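Local structure of prolyl oligopeptidase (Novosphingobium capsulatum, 1YR2) at residues His420-Phe425 with Thr445-Val450; Pro60-Glu65 with Met604-Gln609. The protein probably hydrolyses oligopeptides on the carboxyl side of proline, and also of alanine, as a serine peptidase of the S9A family. All blocks are in the same frame, centred on the assembly; numbering follows the deposited sequence.

Contact 1 (His420-Phe425 with Thr445-Val450)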
# COMPACT_ATOMS: atom_id res chain seq x y z
N HIS A 420 -16.58 -7.04 21.60
CA HIS A 420 -16.68 -6.89 20.14
C HIS A 420 -15.45 -6.12 19.70
O HIS A 420 -15.19 -5.00 20.17
CB HIS A 420 -17.95 -6.12 19.75
CG HIS A 420 -19.21 -6.85 20.09
ND1 HIS A 420 -19.44 -8.14 19.68
CD2 HIS A 420 -20.25 -6.50 20.88
CE1 HIS A 420 -20.60 -8.56 20.18
NE2 HIS A 420 -21.11 -7.57 20.90
N ALA A 421 -14.65 -6.77 18.88
CA ALA A 421 -13.54 -6.10 18.21
C ALA A 421 -13.61 -6.33 16.70
O ALA A 421 -14.42 -7.11 16.22
CB ALA A 421 -12.21 -6.59 18.78
N TYR A 422 -12.78 -5.62 15.95
CA TYR A 422 -12.83 -5.61 14.48
C TYR A 422 -11.40 -5.48 13.96
O TYR A 422 -10.57 -4.83 14.58
CB TYR A 422 -13.67 -4.43 13.98
CG TYR A 422 -15.04 -4.48 14.58
CD1 TYR A 422 -16.05 -5.25 13.99
CD2 TYR A 422 -15.29 -3.91 15.83
CE1 TYR A 422 -17.32 -5.37 14.59
CE2 TYR A 422 -16.53 -4.04 16.45
CZ TYR A 422 -17.53 -4.78 15.83
OH TYR A 422 -18.74 -4.90 16.46
N LEU A 423 -11.14 -6.11 12.82
CA LEU A 423 -9.82 -6.13 12.18
C LEU A 423 -10.03 -5.90 10.69
O LEU A 423 -10.89 -6.53 10.08
CB LEU A 423 -9.18 -7.51 12.44
CG LEU A 423 -7.80 -7.87 11.95
CD1 LEU A 423 -6.81 -6.90 12.53
CD2 LEU A 423 -7.40 -9.22 12.52
N SER A 424 -9.23 -5.02 10.08
CA SER A 424 -9.28 -4.78 8.66
C SER A 424 -8.31 -5.74 7.93
O SER A 424 -7.15 -5.85 8.30
CB SER A 424 -8.95 -3.31 8.38
OG SER A 424 -9.00 -3.09 6.98
N PHE A 425 -8.80 -6.42 6.90
CA PHE A 425 -8.04 -7.47 6.21
C PHE A 425 -8.16 -7.27 4.70
O PHE A 425 -9.28 -7.02 4.15
CB PHE A 425 -8.57 -8.83 6.60
CG PHE A 425 -7.92 -9.97 5.89
CD1 PHE A 425 -6.71 -10.44 6.31
CD2 PHE A 425 -8.53 -10.55 4.81
CE1 PHE A 425 -6.12 -11.52 5.67
CE2 PHE A 425 -7.92 -11.63 4.12
CZ PHE A 425 -6.73 -12.11 4.56
N THR A 445 -14.44 -13.59 12.12
CA THR A 445 -15.61 -14.03 11.40
C THR A 445 -16.06 -12.85 10.56
O THR A 445 -15.65 -11.70 10.79
CB THR A 445 -16.79 -14.40 12.36
OG1 THR A 445 -16.97 -13.36 13.33
CG2 THR A 445 -16.51 -15.57 13.18
N PRO A 446 -16.92 -13.10 9.60
CA PRO A 446 -17.47 -11.98 8.81
C PRO A 446 -18.28 -10.98 9.61
O PRO A 446 -18.99 -11.34 10.53
CB PRO A 446 -18.34 -12.70 7.75
CG PRO A 446 -17.76 -14.07 7.71
CD PRO A 446 -17.35 -14.42 9.11
N TRP A 447 -18.19 -9.70 9.24
CA TRP A 447 -19.03 -8.67 9.80
C TRP A 447 -20.06 -8.28 8.73
O TRP A 447 -20.80 -9.13 8.24
CB TRP A 447 -18.16 -7.50 10.30
CG TRP A 447 -18.92 -6.48 11.07
CD1 TRP A 447 -19.72 -6.71 12.18
CD2 TRP A 447 -19.02 -5.06 10.80
NE1 TRP A 447 -20.31 -5.54 12.58
CE2 TRP A 447 -19.91 -4.52 11.76
CE3 TRP A 447 -18.45 -4.20 9.86
CZ2 TRP A 447 -20.23 -3.15 11.81
CZ3 TRP A 447 -18.76 -2.85 9.88
CH2 TRP A 447 -19.67 -2.34 10.86
N GLU A 448 -20.15 -7.03 8.35
CA GLU A 448 -21.09 -6.63 7.33
C GLU A 448 -20.83 -7.33 6.03
O GLU A 448 -19.69 -7.31 5.51
CB GLU A 448 -21.06 -5.13 7.08
CG GLU A 448 -21.67 -4.35 8.24
CD GLU A 448 -23.17 -4.41 8.27
OE1 GLU A 448 -23.80 -4.46 7.19
OE2 GLU A 448 -23.69 -4.38 9.39
N PRO A 449 -21.86 -7.90 5.44
CA PRO A 449 -21.70 -8.38 4.05
C PRO A 449 -21.34 -7.26 3.08
O PRO A 449 -21.80 -6.13 3.23
CB PRO A 449 -23.07 -8.92 3.72
CG PRO A 449 -23.70 -9.24 5.01
CD PRO A 449 -23.19 -8.21 5.98
N VAL A 450 -20.50 -7.58 2.09
CA VAL A 450 -20.08 -6.64 1.05
C VAL A 450 -20.43 -7.25 -0.30
O VAL A 450 -20.06 -8.40 -0.57
CB VAL A 450 -18.54 -6.40 1.13
CG1 VAL A 450 -18.02 -5.66 -0.05
CG2 VAL A 450 -18.21 -5.57 2.37
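The CA atoms of Y422 and W447, 8.3 Å apart, are the closest pair of CA atoms across the segments, and no backbone hydrogen bond links 420-425 to 445-450. The separation follows from the topology: strand 433-438 lies between strand 421-427 and strand 443-446, and W447 follows P446. Both CB atoms point toward the opposing segment, so two aromatic rings span the distance. CG of W447 lies anti to the backbone N (chi1 -172°), and chi2 of 54° turns one indole face to Y422. Against that face comes the edge of the phenol, led by CE1: Y422 CE1 is 3.6 Å from W447 NE1 and 3.7 Å from W447 CD1. Ring planes at 67° and a centroid separation of 4.9 Å, measured to the five-membered ring, define a T-shaped (edge-to-face) pair. The four-stranded antiparallel sheet concerned is a blade of the beta-propeller domain, and P114 of strand 110-117, in another blade, touches both rings. On the opposite indole face lies CG of the adjacent E448, 3.5 Å above the plane, so both faces are contacted, each toward the rim. Replacing W447 by an alanine would probably leave the Y422 edge at CE1 without its aromatic partner and open a gap beside it. The phenol OH is hydrogen-bonded to NE of R116, which gives the oxygen a partner and probably limits movement of that end of the ring.

Contact 2 (Pro60-Glu65 with Met604-Gln609)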
# COMPACT_ATOMS: atom_id res chain seq x y z
N PRO A 60 22.56 5.49 -30.40
CA PRO A 60 22.03 6.08 -31.63
C PRO A 60 20.68 6.77 -31.54
O PRO A 60 20.29 7.43 -32.52
CB PRO A 60 21.93 4.90 -32.59
CG PRO A 60 22.16 3.68 -31.78
CD PRO A 60 22.56 4.02 -30.42
N TRP A 61 20.00 6.61 -30.42
CA TRP A 61 18.65 7.16 -30.24
C TRP A 61 18.61 8.20 -29.12
O TRP A 61 17.55 8.50 -28.56
CB TRP A 61 17.63 6.04 -30.04
CG TRP A 61 17.50 5.16 -31.27
CD1 TRP A 61 16.91 5.48 -32.44
CD2 TRP A 61 18.04 3.84 -31.44
NE1 TRP A 61 16.99 4.42 -33.32
CE2 TRP A 61 17.70 3.41 -32.73
CE3 TRP A 61 18.79 2.99 -30.63
CZ2 TRP A 61 18.07 2.16 -33.23
CZ3 TRP A 61 19.13 1.76 -31.10
CH2 TRP A 61 18.78 1.35 -32.42
N ARG A 62 19.75 8.82 -28.84
CA ARG A 62 19.77 9.85 -27.83
C ARG A 62 18.77 10.98 -28.14
O ARG A 62 18.25 11.61 -27.24
CB ARG A 62 21.15 10.45 -27.66
CG ARG A 62 21.23 11.23 -26.35
CD ARG A 62 22.62 11.54 -25.87
NE ARG A 62 23.30 10.34 -25.40
CZ ARG A 62 24.56 10.35 -25.08
NH1 ARG A 62 25.27 11.49 -25.14
NH2 ARG A 62 25.15 9.23 -24.69
N TRP A 63 18.51 11.21 -29.42
CA TRP A 63 17.53 12.24 -29.83
C TRP A 63 16.12 11.99 -29.28
O TRP A 63 15.34 12.94 -29.12
CB TRP A 63 17.52 12.43 -31.35
CG TRP A 63 17.05 11.21 -32.13
CD1 TRP A 63 17.81 10.20 -32.60
CD2 TRP A 63 15.70 10.91 -32.50
NE1 TRP A 63 17.03 9.27 -33.23
CE2 TRP A 63 15.72 9.68 -33.19
CE3 TRP A 63 14.48 11.55 -32.34
CZ2 TRP A 63 14.56 9.09 -33.70
CZ3 TRP A 63 13.32 10.97 -32.86
CH2 TRP A 63 13.37 9.75 -33.52
N LEU A 64 15.79 10.73 -29.00
CA LEU A 64 14.49 10.36 -28.42
C LEU A 64 14.36 10.76 -26.94
O LEU A 64 13.28 10.63 -26.34
CB LEU A 64 14.20 8.88 -28.63
CG LEU A 64 13.62 8.52 -29.99
CD1 LEU A 64 13.68 7.03 -30.13
CD2 LEU A 64 12.23 9.00 -30.16
N GLU A 65 15.43 11.31 -26.37
CA GLU A 65 15.37 11.87 -25.03
C GLU A 65 14.73 13.27 -24.99
O GLU A 65 14.38 13.76 -23.92
CB GLU A 65 16.76 11.94 -24.39
CG GLU A 65 17.43 10.57 -24.12
CD GLU A 65 18.85 10.68 -23.57
OE1 GLU A 65 19.32 11.80 -23.26
OE2 GLU A 65 19.52 9.63 -23.45
N MET A 604 20.40 2.74 -17.97
CA MET A 604 20.99 2.76 -16.63
C MET A 604 22.34 3.44 -16.61
O MET A 604 22.94 3.58 -15.54
CB MET A 604 21.13 1.32 -16.14
CG MET A 604 19.81 0.63 -15.86
SD MET A 604 18.81 1.47 -14.61
CE MET A 604 19.86 1.45 -13.20
N LEU A 605 22.82 3.87 -17.77
CA LEU A 605 24.03 4.67 -17.84
C LEU A 605 23.74 6.16 -17.76
O LEU A 605 24.64 6.92 -17.43
CB LEU A 605 24.83 4.36 -19.11
CG LEU A 605 25.20 2.91 -19.34
CD1 LEU A 605 26.12 2.82 -20.60
CD2 LEU A 605 25.85 2.35 -18.13
N ARG A 606 22.48 6.54 -18.06
CA ARG A 606 22.10 7.94 -18.13
C ARG A 606 20.92 8.32 -17.21
O ARG A 606 20.37 9.42 -17.32
CB ARG A 606 21.78 8.30 -19.59
CG ARG A 606 22.99 8.34 -20.48
CD ARG A 606 22.66 8.60 -21.94
NE ARG A 606 22.04 9.91 -22.14
CZ ARG A 606 22.67 11.07 -22.07
NH1 ARG A 606 23.96 11.14 -21.80
NH2 ARG A 606 22.02 12.18 -22.29
N PHE A 607 20.52 7.44 -16.31
CA PHE A 607 19.30 7.65 -15.50
C PHE A 607 19.40 8.90 -14.62
O PHE A 607 18.42 9.62 -14.40
CB PHE A 607 18.99 6.44 -14.62
CG PHE A 607 19.95 6.26 -13.49
CD1 PHE A 607 19.75 6.93 -12.31
CD2 PHE A 607 21.04 5.42 -13.59
CE1 PHE A 607 20.62 6.79 -11.27
CE2 PHE A 607 21.90 5.29 -12.56
CZ PHE A 607 21.70 6.01 -11.39
N ASP A 608 20.61 9.20 -14.19
CA ASP A 608 20.85 10.36 -13.34
C ASP A 608 20.97 11.71 -14.07
O ASP A 608 21.20 12.73 -13.42
CB ASP A 608 22.04 10.11 -12.45
CG ASP A 608 23.36 10.14 -13.19
OD1 ASP A 608 23.43 9.81 -14.41
OD2 ASP A 608 24.40 10.44 -12.58
N GLN A 609 20.80 11.71 -15.39
CA GLN A 609 20.83 12.93 -16.20
C GLN A 609 19.47 13.58 -16.27
O GLN A 609 19.34 14.63 -16.88
CB GLN A 609 21.25 12.63 -17.65
CG GLN A 609 22.49 11.74 -17.81
CD GLN A 609 23.78 12.50 -17.91
OE1 GLN A 609 23.81 13.71 -17.82
NE2 GLN A 609 24.87 11.77 -18.12
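R606 and R62 each bend at chi3 (62° and -71°), which brings their guanidinium groups face to face, while E65, extended beyond CG, carries its carboxylate to the edge of R606. Together they form a stacked arginine pair with a bidentate salt bridge, set between the loop that follows strand 55-58 near the N terminus and a loop after strand 594-598 of the alpha/beta-hydrolase fold. R606 grips E65 side-on, one nitrogen to each oxygen: NH2 of R606 donates to OE1 of E65 at 2.9 Å, nearly straight, and NE of R606 donates to OE2 of E65, also at 2.9 Å but more bent. Both oxygens use their syn lone pairs. Carboxylate and guanidinium are nearly coplanar, 13° apart, although OE2 is somewhat tilted from the R606 plane. The two guanidinium groups are almost parallel, with centres 3.6 Å apart. Two positive charges this close would be costly alone; E65 in the plane of R606 and D59 and E50, which form salt bridges with R62 NE and NH1, probably offset the cost. E65 OE2 also pairs with K668 of helix 664-675, tying the carboxylate to a second cation. CG of Q609 lies 4.2 Å above the other face of R606, over its centre. On the stacked face, R606 NH1 sits over the middle of the R62 guanidinium, 3.4 Å from R62 CZ.

From the N terminus, the chain reaches 60-65 first, before helix 72-89 and the propeller blades. It then passes through the blades in turn, and contact 1 joins 420-425 to 445-450 within the last of them, closing a short loop of 19 residues. Strands 459-467 and 473-481 begin the eight-stranded sheet of the hydrolase domain, and 604-609 closes contact 2 across 538 intervening residues. The short loop of contact 1 therefore falls entirely within the long one. Contact 1 is local to the propeller, whereas contact 2 joins two parts of the peptidase domain, which in relatives includes the N-terminal segment. Their centres lie about 51 Å apart, on opposite sides of the chain's centre.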